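Local coordinates for protein ABC transporter (Thermotoga maritima, PDB 1JI0) that binds ATP and, as in other proteins of its family, probably hydrolyses it to drive branched-chain amino acid transport across the membrane, at residues Asp4-Val9 and Gly189-Leu194; Leu27-Pro30 and Ile34-Leu37; Thr47-Ile52 and Leu193-Asn198; Leu161-Pro166 and Glu180-Ile185. All blocks are in the same frame, centred on the assembly; numbering follows the deposited sequence.

Interaction 1: Asp4-Val9 and Gly189-Leu194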
loop_
_atom_site.group_PDB
_atom_site.type_symbol
_atom_site.label_atom_id
_atom_site.label_comp_id
_atom_site.label_asym_id
_atom_site.label_seq_id
_atom_site.Cartn_x
_atom_site.Cartn_y
_atom_site.Cartn_z
ATOM N N ASP A 4 5.983 -11.339 14.048
ATOM C CA ASP A 4 7.101 -10.627 13.447
ATOM C C ASP A 4 6.809 -10.528 11.942
ATOM O O ASP A 4 7.400 -9.717 11.234
ATOM C CB ASP A 4 8.399 -11.393 13.671
ATOM C CG ASP A 4 9.548 -10.820 12.875
ATOM O OD1 ASP A 4 9.871 -9.629 13.077
ATOM O OD2 ASP A 4 10.122 -11.556 12.042
ATOM N N ILE A 5 5.907 -11.383 11.462
ATOM C CA ILE A 5 5.490 -11.378 10.056
ATOM C C ILE A 5 4.046 -10.903 10.124
ATOM O O ILE A 5 3.154 -11.682 10.460
ATOM C CB ILE A 5 5.536 -12.805 9.422
ATOM C CG1 ILE A 5 6.982 -13.317 9.374
ATOM C CG2 ILE A 5 4.950 -12.776 7.997
ATOM C CD1 ILE A 5 7.935 -12.408 8.567
ATOM N N VAL A 6 3.815 -9.624 9.835
ATOM C CA VAL A 6 2.461 -9.083 9.910
ATOM C C VAL A 6 1.518 -9.683 8.881
ATOM O O VAL A 6 0.327 -9.850 9.145
ATOM C CB VAL A 6 2.442 -7.541 9.760
ATOM C CG1 VAL A 6 3.310 -6.909 10.830
ATOM C CG2 VAL A 6 2.921 -7.142 8.374
ATOM N N LEU A 7 2.044 -10.019 7.710
ATOM C CA LEU A 7 1.214 -10.603 6.672
ATOM C C LEU A 7 1.970 -11.672 5.917
ATOM O O LEU A 7 3.098 -11.447 5.464
ATOM C CB LEU A 7 0.753 -9.534 5.679
ATOM C CG LEU A 7 -0.211 -10.065 4.609
ATOM C CD1 LEU A 7 -1.627 -10.145 5.192
ATOM C CD2 LEU A 7 -0.187 -9.142 3.404
ATOM N N GLU A 8 1.357 -12.843 5.802
ATOM C CA GLU A 8 1.962 -13.933 5.054
ATOM C C GLU A 8 0.935 -14.515 4.093
ATOM O O GLU A 8 -0.179 -14.863 4.489
ATOM C CB GLU A 8 2.476 -15.040 5.975
ATOM C CG GLU A 8 3.198 -16.143 5.201
ATOM C CD GLU A 8 3.707 -17.267 6.079
ATOM O OE1 GLU A 8 3.448 -17.237 7.302
ATOM O OE2 GLU A 8 4.367 -18.185 5.544
ATOM N N VAL A 9 1.309 -14.598 2.824
ATOM C CA VAL A 9 0.435 -15.156 1.801
ATOM C C VAL A 9 1.056 -16.495 1.444
ATOM O O VAL A 9 2.246 -16.560 1.160
ATOM C CB VAL A 9 0.389 -14.241 0.537
ATOM C CG1 VAL A 9 -0.444 -14.894 -0.561
ATOM C CG2 VAL A 9 -0.201 -12.884 0.896
ATOM N N GLY A 189 7.531 3.374 12.208
ATOM C CA GLY A 189 7.182 2.019 12.601
ATOM C C GLY A 189 6.127 1.294 11.785
ATOM O O GLY A 189 5.968 0.080 11.903
ATOM N N THR A 190 5.415 2.023 10.944
ATOM C CA THR A 190 4.359 1.435 10.135
ATOM C C THR A 190 4.838 0.421 9.091
ATOM O O THR A 190 5.738 0.698 8.305
ATOM C CB THR A 190 3.563 2.550 9.444
ATOM O OG1 THR A 190 3.113 3.483 10.436
ATOM C CG2 THR A 190 2.365 1.990 8.721
ATOM N N THR A 191 4.224 -0.757 9.095
ATOM C CA THR A 191 4.553 -1.814 8.148
ATOM C C THR A 191 3.797 -1.502 6.868
ATOM O O THR A 191 2.598 -1.217 6.905
ATOM C CB THR A 191 4.109 -3.185 8.685
ATOM O OG1 THR A 191 4.713 -3.403 9.963
ATOM C CG2 THR A 191 4.527 -4.295 7.732
ATOM N N ILE A 192 4.494 -1.552 5.741
ATOM C CA ILE A 192 3.898 -1.225 4.451
ATOM C C ILE A 192 4.062 -2.276 3.361
ATOM O O ILE A 192 5.125 -2.892 3.239
ATOM C CB ILE A 192 4.511 0.098 3.905
ATOM C CG1 ILE A 192 4.197 1.248 4.857
ATOM C CG2 ILE A 192 3.993 0.390 2.491
ATOM C CD1 ILE A 192 4.918 2.545 4.521
ATOM N N LEU A 193 3.002 -2.477 2.576
ATOM C CA LEU A 193 3.032 -3.378 1.424
ATOM C C LEU A 193 2.727 -2.433 0.264
ATOM O O LEU A 193 1.613 -1.925 0.128
ATOM C CB LEU A 193 1.981 -4.498 1.508
ATOM C CG LEU A 193 2.046 -5.483 0.321
ATOM C CD1 LEU A 193 3.476 -5.866 0.042
ATOM C CD2 LEU A 193 1.274 -6.748 0.610
ATOM N N LEU A 194 3.744 -2.186 -0.553
ATOM C CA LEU A 194 3.658 -1.261 -1.666
ATOM C C LEU A 194 3.662 -1.941 -3.028
ATOM O O LEU A 194 4.600 -2.666 -3.364
ATOM C CB LEU A 194 4.842 -0.288 -1.572
ATOM C CG LEU A 194 5.113 0.745 -2.663
ATOM C CD1 LEU A 194 4.030 1.833 -2.620
ATOM C CD2 LEU A 194 6.490 1.361 -2.448
#
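A classic beta bulge in strand 5-16, with Val6 and Leu7 both opposite Val29, supplies the two residues that pack against Thr191 and Leu193 of the mixed core sheet. The chain turns a corner at Val6, yet Val6 and Leu7 both direct their side chains at segment 189-194. Val6 and Thr191 meet tip to tip, methyl against methyl: Val6 CG2 lies 3.3 Å from Thr191 CG2, tighter than normal van der Waals contact. Val6 CG1 is anti to the carbonyl carbon (chi1 -58°), which puts CG2 between the backbone N and that carbon and leaves Val6 CG1 3.9 Å from Thr191 OG1. That hydroxyl is not idle, because it is hydrogen-bonded to Gly32 N, a bond that probably helps fix the rotation of Thr191, with its methyl turned at the valine. One step on, Leu7 and Leu193 cross at about a right angle with a single methyl from each, Leu7 CD2 standing 4.0 Å from Leu193 CD2. All four residues are buried, and the surface covered, both segments summed, is just 135 Å², so the contact is two small touches, methyl against methyl, with no hydrogen bond between the segments. Strand 25-30 flanks it: Val29 lies against both Val6 and Thr191, while its backbone pairs with Leu7. On the reverse side of strand 192-196, Ile192 and Leu194 turn to helix 172-187.

Interaction 2: Leu27-Pro30 and Ile34-Leu37; sequences LKVP and IVTL
The Pro30 ring meets Val35 through a single corner, Pro30 CD lying 3.8 Å from Val35 CG2 with the two side chains at about a right angle, and the flat Lys28 carbonyl comes equally near, Lys28 O being 3.8 Å from the same methyl. Val35 CG2 also packs on Val29, 3.9 Å from Val29 CG1, where the two valines cross obliquely. Val35 can do this because it places CG1 anti to its backbone N (chi1 169°), leaving CG2 beside that N and aimed at the Val29-Pro30 side. Farther along, the leucines close the row more loosely, with Leu27 CD2 at 4.4 Å from Leu37 CD1. The short strands run nearly antiparallel, at 154° with axes 6.9 Å apart, but they are not a bonded pair: this is side-chain packing between two layers, reached by a tight connection of only three residues. Each strand finds its backbone partners in its own sheet, Val29 with Leu7 in the antiparallel sheet and Val35 with Ile192 and Leu194 in the mixed one. Leu193 of strand 192-196 fills in beside Val29 and Val35, and Tyr210 of strand 208-213 touches Leu27, Val35 and Leu37, completing the seam between the two sheets.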
loop_
_atom_site.group_PDB
_atom_site.type_symbol
_atom_site.label_atom_id
_atom_site.label_comp_id
_atom_site.label_asym_id
_atom_site.label_seq_id
_atom_site.Cartn_x
_atom_site.Cartn_y
_atom_site.Cartn_z
ATOM N N LEU A 27 4.275 -14.724 -0.139
ATOM C CA LEU A 27 4.836 -13.425 0.230
ATOM C C LEU A 27 4.822 -13.278 1.734
ATOM O O LEU A 27 3.959 -13.831 2.403
ATOM C CB LEU A 27 3.989 -12.265 -0.292
ATOM C CG LEU A 27 3.470 -12.096 -1.708
ATOM C CD1 LEU A 27 2.365 -11.036 -1.670
ATOM C CD2 LEU A 27 4.593 -11.691 -2.642
ATOM N N LYS A 28 5.763 -12.497 2.258
ATOM C CA LYS A 28 5.817 -12.216 3.686
ATOM C C LYS A 28 6.130 -10.741 3.837
ATOM O O LYS A 28 6.951 -10.201 3.098
ATOM C CB LYS A 28 6.898 -13.050 4.374
ATOM C CG LYS A 28 6.565 -14.526 4.453
ATOM C CD LYS A 28 7.558 -15.262 5.337
ATOM C CE LYS A 28 7.315 -16.758 5.305
ATOM N NZ LYS A 28 8.355 -17.479 6.094
ATOM N N VAL A 29 5.447 -10.080 4.761
ATOM C CA VAL A 29 5.689 -8.660 5.013
ATOM C C VAL A 29 6.066 -8.565 6.493
ATOM O O VAL A 29 5.196 -8.594 7.362
ATOM C CB VAL A 29 4.420 -7.814 4.738
ATOM C CG1 VAL A 29 4.748 -6.337 4.862
ATOM C CG2 VAL A 29 3.873 -8.128 3.333
ATOM N N PRO A 30 7.378 -8.480 6.793
ATOM C CA PRO A 30 7.863 -8.393 8.178
ATOM C C PRO A 30 7.493 -7.084 8.863
ATOM O O PRO A 30 7.418 -6.032 8.221
ATOM C CB PRO A 30 9.387 -8.548 8.033
ATOM C CG PRO A 30 9.546 -9.300 6.705
ATOM C CD PRO A 30 8.505 -8.612 5.852
ATOM N N ILE A 34 9.163 -2.203 4.706
ATOM C CA ILE A 34 8.423 -1.775 3.530
ATOM C C ILE A 34 8.710 -2.881 2.533
ATOM O O ILE A 34 9.867 -3.121 2.180
ATOM C CB ILE A 34 8.950 -0.448 2.942
ATOM C CG1 ILE A 34 8.556 0.727 3.836
ATOM C CG2 ILE A 34 8.396 -0.263 1.521
ATOM C CD1 ILE A 34 9.277 2.037 3.474
ATOM N N VAL A 35 7.670 -3.585 2.111
ATOM C CA VAL A 35 7.827 -4.650 1.133
ATOM C C VAL A 35 7.124 -4.197 -0.132
ATOM O O VAL A 35 6.039 -3.635 -0.070
ATOM C CB VAL A 35 7.190 -5.972 1.619
ATOM C CG1 VAL A 35 7.128 -6.976 0.467
ATOM C CG2 VAL A 35 8.013 -6.545 2.756
ATOM N N THR A 36 7.737 -4.428 -1.284
ATOM C CA THR A 36 7.102 -4.011 -2.507
ATOM C C THR A 36 6.884 -5.155 -3.485
ATOM O O THR A 36 7.681 -6.092 -3.589
ATOM C CB THR A 36 7.900 -2.875 -3.200
ATOM O OG1 THR A 36 7.148 -2.387 -4.321
ATOM C CG2 THR A 36 9.265 -3.380 -3.680
ATOM N N LEU A 37 5.760 -5.075 -4.179
ATOM C CA LEU A 37 5.394 -6.051 -5.183
ATOM C C LEU A 37 5.419 -5.229 -6.462
ATOM O O LEU A 37 4.684 -4.251 -6.592
ATOM C CB LEU A 37 3.995 -6.583 -4.880
ATOM C CG LEU A 37 3.335 -7.600 -5.798
ATOM C CD1 LEU A 37 4.200 -8.856 -5.924
ATOM C CD2 LEU A 37 1.961 -7.939 -5.213
#

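Interaction 3: Thr47-Ile52 and Leu193-Asn198; sequences TTLSAI and LLVEQN. With ATP (adenosine-5'-triphosphate), chain B.
Leu49 and Val195 mark the closest pass of helix 47-52 over strand 193-196; the two run in nearly opposite directions, at 148°, with axes 10.2 Å apart. This is the helix that follows the P-loop, lying on one face of the mixed sheet. With its CG beside the backbone N (chi1 -62°), Leu49 meets Val195 tip to tip, and Val195 CG2 sits at the branch of the leucine, 3.5 Å from Leu49 CG and 3.6 Å from Leu49 CD1. Leu49 also slides past Leu193, Leu49 CD2 coming to 4.2 Å from Leu193 CD2. One turn later Ile52 crosses Leu193 at a slant and brings Ile52 CD1 to 4.0 Å from Leu193 CD2. Trimmed to an alanine, Leu49 would probably leave the Val195 methyl facing a gap and weaken the seat of the helix on the sheet. Farther along segment 193-198, Glu196 OE1 takes two backbone N-H groups on its anti side, from opposite faces of the carboxylate: Gln197 N at 2.9 Å and Asn198 N, the straighter bond at 166°. Ser167 OG holds the other oxygen, so the carboxylate probably steadies the turn that leads into helix 199-205. At the ATP end Thr47 OG1 donates to ATP O2A, 2.7 Å away. The chemistry is thus divided: apolar side chains alone fill the contact between helix and strand, and polar groups near the helix start grip the phosphates.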
loop_
_atom_site.group_PDB
_atom_site.type_symbol
_atom_site.label_atom_id
_atom_site.label_comp_id
_atom_site.label_asym_id
_atom_site.label_seq_id
_atom_site.Cartn_x
_atom_site.Cartn_y
_atom_site.Cartn_z
ATOM N N THR A 47 -4.873 -7.309 -7.958
ATOM C CA THR A 47 -5.624 -8.498 -7.595
ATOM C C THR A 47 -5.063 -9.047 -6.284
ATOM O O THR A 47 -5.820 -9.437 -5.399
ATOM C CB THR A 47 -5.536 -9.568 -8.702
ATOM O OG1 THR A 47 -6.115 -9.049 -9.906
ATOM C CG2 THR A 47 -6.299 -10.834 -8.299
ATOM N N THR A 48 -3.738 -9.052 -6.150
ATOM C CA THR A 48 -3.118 -9.548 -4.928
ATOM C C THR A 48 -3.603 -8.759 -3.722
ATOM O O THR A 48 -4.008 -9.348 -2.719
ATOM C CB THR A 48 -1.580 -9.483 -5.006
ATOM O OG1 THR A 48 -1.133 -10.337 -6.064
ATOM C CG2 THR A 48 -0.948 -9.938 -3.692
ATOM N N LEU A 49 -3.581 -7.432 -3.825
ATOM C CA LEU A 49 -4.027 -6.580 -2.726
ATOM C C LEU A 49 -5.520 -6.753 -2.464
ATOM O O LEU A 49 -5.968 -6.701 -1.312
ATOM C CB LEU A 49 -3.756 -5.103 -3.026
ATOM C CG LEU A 49 -2.323 -4.607 -3.217
ATOM C CD1 LEU A 49 -2.345 -3.098 -3.362
ATOM C CD2 LEU A 49 -1.460 -4.990 -2.031
ATOM N N SER A 50 -6.289 -6.933 -3.536
ATOM C CA SER A 50 -7.730 -7.114 -3.412
ATOM C C SER A 50 -8.027 -8.406 -2.672
ATOM O O SER A 50 -8.896 -8.441 -1.806
ATOM C CB SER A 50 -8.394 -7.143 -4.792
ATOM O OG SER A 50 -8.372 -5.852 -5.388
ATOM N N ALA A 51 -7.303 -9.468 -3.017
ATOM C CA ALA A 51 -7.499 -10.754 -2.365
ATOM C C ALA A 51 -7.217 -10.582 -0.875
ATOM O O ALA A 51 -8.030 -10.963 -0.028
ATOM C CB ALA A 51 -6.572 -11.793 -2.970
ATOM N N ILE A 52 -6.073 -9.984 -0.555
ATOM C CA ILE A 52 -5.696 -9.762 0.836
ATOM C C ILE A 52 -6.782 -8.996 1.583
ATOM O O ILE A 52 -7.096 -9.317 2.733
ATOM C CB ILE A 52 -4.360 -8.976 0.939
ATOM C CG1 ILE A 52 -3.201 -9.843 0.432
ATOM C CG2 ILE A 52 -4.115 -8.559 2.380
ATOM C CD1 ILE A 52 -1.894 -9.075 0.218
ATOM N N LEU A 193 3.002 -2.477 2.576
ATOM C CA LEU A 193 3.032 -3.378 1.424
ATOM C C LEU A 193 2.727 -2.433 0.264
ATOM O O LEU A 193 1.613 -1.925 0.128
ATOM C CB LEU A 193 1.981 -4.498 1.508
ATOM C CG LEU A 193 2.046 -5.483 0.321
ATOM C CD1 LEU A 193 3.476 -5.866 0.042
ATOM C CD2 LEU A 193 1.274 -6.748 0.610
ATOM N N LEU A 194 3.744 -2.186 -0.553
ATOM C CA LEU A 194 3.658 -1.261 -1.666
ATOM C C LEU A 194 3.662 -1.941 -3.028
ATOM O O LEU A 194 4.600 -2.666 -3.364
ATOM C CB LEU A 194 4.842 -0.288 -1.572
ATOM C CG LEU A 194 5.113 0.745 -2.663
ATOM C CD1 LEU A 194 4.030 1.833 -2.620
ATOM C CD2 LEU A 194 6.490 1.361 -2.448
ATOM N N VAL A 195 2.604 -1.713 -3.803
ATOM C CA VAL A 195 2.501 -2.260 -5.146
ATOM C C VAL A 195 2.805 -1.096 -6.093
ATOM O O VAL A 195 2.206 -0.029 -5.982
ATOM C CB VAL A 195 1.089 -2.800 -5.432
ATOM C CG1 VAL A 195 0.929 -3.044 -6.917
ATOM C CG2 VAL A 195 0.858 -4.096 -4.663
ATOM N N GLU A 196 3.737 -1.297 -7.018
ATOM C CA GLU A 196 4.116 -0.229 -7.934
ATOM C C GLU A 196 4.528 -0.687 -9.316
ATOM O O GLU A 196 4.992 -1.807 -9.517
ATOM C CB GLU A 196 5.262 0.600 -7.335
ATOM C CG GLU A 196 4.830 1.861 -6.605
ATOM C CD GLU A 196 4.275 2.918 -7.545
ATOM O OE1 GLU A 196 4.325 2.705 -8.774
ATOM O OE2 GLU A 196 3.795 3.961 -7.063
ATOM N N GLN A 197 4.334 0.206 -10.271
ATOM C CA GLN A 197 4.718 -0.040 -11.646
ATOM C C GLN A 197 6.080 0.643 -11.762
ATOM O O GLN A 197 6.936 0.225 -12.540
ATOM C CB GLN A 197 3.702 0.592 -12.599
ATOM C CG GLN A 197 4.095 0.544 -14.060
ATOM C CD GLN A 197 2.891 0.616 -14.979
ATOM O OE1 GLN A 197 1.966 1.403 -14.752
ATOM N NE2 GLN A 197 2.896 -0.205 -16.027
ATOM N N ASN A 198 6.269 1.693 -10.963
ATOM C CA ASN A 198 7.524 2.434 -10.932
ATOM C C ASN A 198 8.460 1.621 -10.046
ATOM O O ASN A 198 8.614 1.903 -8.862
ATOM C CB ASN A 198 7.300 3.830 -10.340
ATOM C CG ASN A 198 8.515 4.740 -10.493
ATOM O OD1 ASN A 198 8.386 5.966 -10.508
ATOM N ND2 ASN A 198 9.697 4.145 -10.597
HETATM P PG ATP B . -3.195 -2.244 -11.577
HETATM O O1G ATP B . -3.016 -1.078 -12.462
HETATM O O2G ATP B . -2.353 -2.239 -10.362
HETATM O O3G ATP B . -4.641 -2.627 -11.391
HETATM P PB ATP B . -2.189 -4.982 -11.969
HETATM O O1B ATP B . -0.984 -5.455 -12.720
HETATM O O2B ATP B . -2.165 -5.036 -10.518
HETATM O O3B ATP B . -2.517 -3.448 -12.418
HETATM P PA ATP B . -4.632 -6.611 -12.067
HETATM O O1A ATP B . -5.576 -5.752 -11.338
HETATM O O2A ATP B . -4.207 -7.881 -11.423
HETATM O O3A ATP B . -3.393 -5.736 -12.578
HETATM O "O5'" ATP B . -5.261 -6.924 -13.463
HETATM C "C5'" ATP B . -4.560 -7.711 -14.430
HETATM C "C4'" ATP B . -5.143 -9.071 -14.570
HETATM O "O4'" ATP B . -6.480 -8.910 -15.127
HETATM C "C3'" ATP B . -4.399 -9.916 -15.573
HETATM O "O3'" ATP B . -4.142 -11.217 -15.010
HETATM C "C2'" ATP B . -5.315 -9.953 -16.763
HETATM O "O2'" ATP B . -5.206 -11.134 -17.548
HETATM C "C1'" ATP B . -6.696 -9.948 -16.084
HETATM N N9 ATP B . -7.880 -9.589 -16.953
HETATM C C8 ATP B . -8.986 -8.837 -16.609
HETATM N N7 ATP B . -9.875 -8.687 -17.551
HETATM C C5 ATP B . -9.323 -9.394 -18.610
HETATM C C6 ATP B . -9.776 -9.640 -19.943
HETATM N N6 ATP B . -10.930 -9.154 -20.367
HETATM N N1 ATP B . -9.001 -10.388 -20.777
HETATM C C2 ATP B . -7.835 -10.874 -20.331
HETATM N N3 ATP B . -7.291 -10.719 -19.104
HETATM C C4 ATP B . -8.105 -9.952 -18.272
#

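Interaction 4: Leu161-Pro166 and Glu180-Ile185. With ATP (adenosine-5'-triphosphate), chain B.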
loop_
_atom_site.group_PDB
_atom_site.type_symbol
_atom_site.label_atom_id
_atom_site.label_comp_id
_atom_site.label_asym_id
_atom_site.label_seq_id
_atom_site.Cartn_x
_atom_site.Cartn_y
_atom_site.Cartn_z
ATOM N N LEU A 161 -0.235 -1.021 6.252
ATOM C CA LEU A 161 -0.655 -0.028 5.262
ATOM C C LEU A 161 -0.333 -0.547 3.864
ATOM O O LEU A 161 0.839 -0.767 3.530
ATOM C CB LEU A 161 0.056 1.307 5.505
ATOM C CG LEU A 161 -0.158 2.447 4.495
ATOM C CD1 LEU A 161 -1.628 2.841 4.448
ATOM C CD2 LEU A 161 0.692 3.658 4.893
HETATM N N MSE A 162 -1.371 -0.765 3.059
HETATM C CA MSE A 162 -1.198 -1.249 1.693
HETATM C C MSE A 162 -1.486 -0.087 0.749
HETATM O O MSE A 162 -2.418 0.687 0.978
HETATM C CB MSE A 162 -2.151 -2.413 1.404
HETATM C CG MSE A 162 -2.006 -3.579 2.386
HETATM SE SE MSE A 162 -2.839 -5.213 1.809
HETATM C CE MSE A 162 -1.367 -5.989 0.873
HETATM N N MSE A 163 -0.680 0.040 -0.302
HETATM C CA MSE A 163 -0.839 1.130 -1.256
HETATM C C MSE A 163 -0.690 0.607 -2.679
HETATM O O MSE A 163 0.284 -0.079 -3.000
HETATM C CB MSE A 163 0.209 2.211 -0.981
HETATM C CG MSE A 163 0.242 2.710 0.457
HETATM SE SE MSE A 163 1.620 4.074 0.746
HETATM C CE MSE A 163 2.609 3.228 2.147
ATOM N N ASP A 164 -1.661 0.926 -3.529
ATOM C CA ASP A 164 -1.641 0.471 -4.912
ATOM C C ASP A 164 -1.257 1.627 -5.823
ATOM O O ASP A 164 -2.028 2.576 -6.008
ATOM C CB ASP A 164 -3.018 -0.088 -5.316
ATOM C CG ASP A 164 -2.975 -0.882 -6.614
ATOM O OD1 ASP A 164 -1.906 -0.952 -7.257
ATOM O OD2 ASP A 164 -4.014 -1.446 -7.003
ATOM N N GLU A 165 -0.049 1.534 -6.375
ATOM C CA GLU A 165 0.513 2.532 -7.275
ATOM C C GLU A 165 0.305 3.960 -6.800
ATOM O O GLU A 165 -0.330 4.760 -7.478
ATOM C CB GLU A 165 -0.069 2.353 -8.672
ATOM C CG GLU A 165 -0.023 0.913 -9.124
ATOM C CD GLU A 165 0.387 0.776 -10.557
ATOM O OE1 GLU A 165 1.344 1.470 -10.959
ATOM O OE2 GLU A 165 -0.237 -0.025 -11.285
ATOM N N PRO A 166 0.867 4.301 -5.634
ATOM C CA PRO A 166 0.777 5.629 -5.016
ATOM C C PRO A 166 1.329 6.759 -5.894
ATOM O O PRO A 166 0.927 7.915 -5.746
ATOM C CB PRO A 166 1.608 5.484 -3.739
ATOM C CG PRO A 166 1.626 4.007 -3.483
ATOM C CD PRO A 166 1.735 3.413 -4.845
ATOM N N GLU A 180 9.274 9.592 -0.613
ATOM C CA GLU A 180 9.940 10.103 0.575
ATOM C C GLU A 180 8.976 10.032 1.764
ATOM O O GLU A 180 9.370 9.689 2.873
ATOM C CB GLU A 180 10.402 11.544 0.319
ATOM C CG GLU A 180 10.596 12.382 1.550
ATOM C CD GLU A 180 11.148 13.764 1.220
ATOM O OE1 GLU A 180 10.656 14.392 0.251
ATOM O OE2 GLU A 180 12.067 14.220 1.935
ATOM N N VAL A 181 7.705 10.335 1.530
ATOM C CA VAL A 181 6.712 10.281 2.602
ATOM C C VAL A 181 6.500 8.827 3.047
ATOM O O VAL A 181 6.333 8.539 4.234
ATOM C CB VAL A 181 5.369 10.933 2.149
ATOM C CG1 VAL A 181 4.260 9.903 2.052
ATOM C CG2 VAL A 181 4.985 12.033 3.136
ATOM N N ILE A 182 6.528 7.910 2.091
ATOM C CA ILE A 182 6.373 6.491 2.398
ATOM C C ILE A 182 7.502 6.079 3.351
ATOM O O ILE A 182 7.300 5.303 4.288
ATOM C CB ILE A 182 6.401 5.657 1.088
ATOM C CG1 ILE A 182 5.067 5.836 0.356
ATOM C CG2 ILE A 182 6.674 4.183 1.384
ATOM C CD1 ILE A 182 5.011 5.255 -1.049
ATOM N N GLN A 183 8.690 6.632 3.128
ATOM C CA GLN A 183 9.849 6.326 3.965
ATOM C C GLN A 183 9.676 6.904 5.376
ATOM O O GLN A 183 9.970 6.244 6.377
ATOM C CB GLN A 183 11.111 6.888 3.303
ATOM C CG GLN A 183 12.393 6.350 3.866
ATOM C CD GLN A 183 13.574 6.690 2.990
ATOM O OE1 GLN A 183 13.935 7.860 2.844
ATOM N NE2 GLN A 183 14.183 5.669 2.392
ATOM N N LYS A 184 9.190 8.139 5.447
ATOM C CA LYS A 184 8.950 8.800 6.723
ATOM C C LYS A 184 7.896 8.046 7.535
ATOM O O LYS A 184 7.999 7.945 8.756
ATOM C CB LYS A 184 8.470 10.230 6.493
ATOM C CG LYS A 184 9.460 11.103 5.744
ATOM C CD LYS A 184 8.905 12.507 5.557
ATOM C CE LYS A 184 9.909 13.409 4.855
ATOM N NZ LYS A 184 9.403 14.812 4.774
ATOM N N ILE A 185 6.877 7.533 6.854
ATOM C CA ILE A 185 5.817 6.784 7.521
ATOM C C ILE A 185 6.412 5.518 8.123
ATOM O O ILE A 185 6.159 5.192 9.282
ATOM C CB ILE A 185 4.696 6.406 6.524
ATOM C CG1 ILE A 185 3.965 7.671 6.080
ATOM C CG2 ILE A 185 3.722 5.407 7.165
ATOM C CD1 ILE A 185 2.996 7.450 4.956
HETATM P PG ATP B . -3.195 -2.244 -11.577
HETATM O O1G ATP B . -3.016 -1.078 -12.462
HETATM O O2G ATP B . -2.353 -2.239 -10.362
HETATM O O3G ATP B . -4.641 -2.627 -11.391
HETATM P PB ATP B . -2.189 -4.982 -11.969
HETATM O O1B ATP B . -0.984 -5.455 -12.720
HETATM O O2B ATP B . -2.165 -5.036 -10.518
HETATM O O3B ATP B . -2.517 -3.448 -12.418
HETATM P PA ATP B . -4.632 -6.611 -12.067
HETATM O O1A ATP B . -5.576 -5.752 -11.338
HETATM O O2A ATP B . -4.207 -7.881 -11.423
HETATM O O3A ATP B . -3.393 -5.736 -12.578
HETATM O "O5'" ATP B . -5.261 -6.924 -13.463
HETATM C "C5'" ATP B . -4.560 -7.711 -14.430
HETATM C "C4'" ATP B . -5.143 -9.071 -14.570
HETATM O "O4'" ATP B . -6.480 -8.910 -15.127
HETATM C "C3'" ATP B . -4.399 -9.916 -15.573
HETATM O "O3'" ATP B . -4.142 -11.217 -15.010
HETATM C "C2'" ATP B . -5.315 -9.953 -16.763
HETATM O "O2'" ATP B . -5.206 -11.134 -17.548
HETATM C "C1'" ATP B . -6.696 -9.948 -16.084
HETATM N N9 ATP B . -7.880 -9.589 -16.953
HETATM C C8 ATP B . -8.986 -8.837 -16.609
HETATM N N7 ATP B . -9.875 -8.687 -17.551
HETATM C C5 ATP B . -9.323 -9.394 -18.610
HETATM C C6 ATP B . -9.776 -9.640 -19.943
HETATM N N6 ATP B . -10.930 -9.154 -20.367
HETATM N N1 ATP B . -9.001 -10.388 -20.777
HETATM C C2 ATP B . -7.835 -10.874 -20.331
HETATM N N3 ATP B . -7.291 -10.719 -19.104
HETATM C C4 ATP B . -8.105 -9.952 -18.272
#
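Met163, modelled as selenomethionine, reaches Ile182 by staying extended at chi2 (179°) and then bending at chi3 (-123°). The bend lays both SE and CE against the isoleucine, with Met163 SE 3.9 Å from Ile182 CG1 and Met163 CE 4.0 Å from the same carbon. Ile182 is itself extended (chi2 171°) and meets it tip to tip, its far methyl also reaching the proline, Ile182 CD1 to Pro166 CB at 4.3 Å. Leu161 and Ile185 cross at about a right angle, Leu161 CD2 being 4.2 Å from Ile185 CG2. The packing seats helix 172-187 on strand 160-164 within a beta-alpha-beta unit. Asp164 probably ends the Walker B motif, as in other ABC ATPases, with Glu165 directly after it. Asp164 OD2 is hydrogen-bonded to Thr46 OG1. A glutamine in place of Glu165 has no carboxylate, and the gamma-phosphate would probably be left without the acidic group that now stands beside ATP O1G and O2G. Asp164 OD1, 3.4 Å from ATP O2G, and Glu165 OE2, 3.2 Å from ATP O1G, approach the gamma-phosphate oxygens with no bond between them, and Glu88 lies close to both acids, making this end of the strand an acidic patch beside the nucleotide.

Starting from the N terminus, segment 4-9 opens interaction 1, which closes only at 189-194 and so spans most of the chain. Within that span interaction 2 closes almost at once, joining 27-30 to 34-37 over three residues. Next comes 47-52, which opens interaction 3; before it ends at 193-198, interaction 4 opens and closes at 161-166 and 180-185, lying within both longer loops. Interactions 1 and 3 finish on the same strand, sharing Leu193 and Leu194. Interactions 1 and 2 hold the antiparallel sheet to the mixed one, interaction 3 seats the helix after the P-loop, and interaction 4 the helix 172-187. Interactions 3 and 4 both reach ATP.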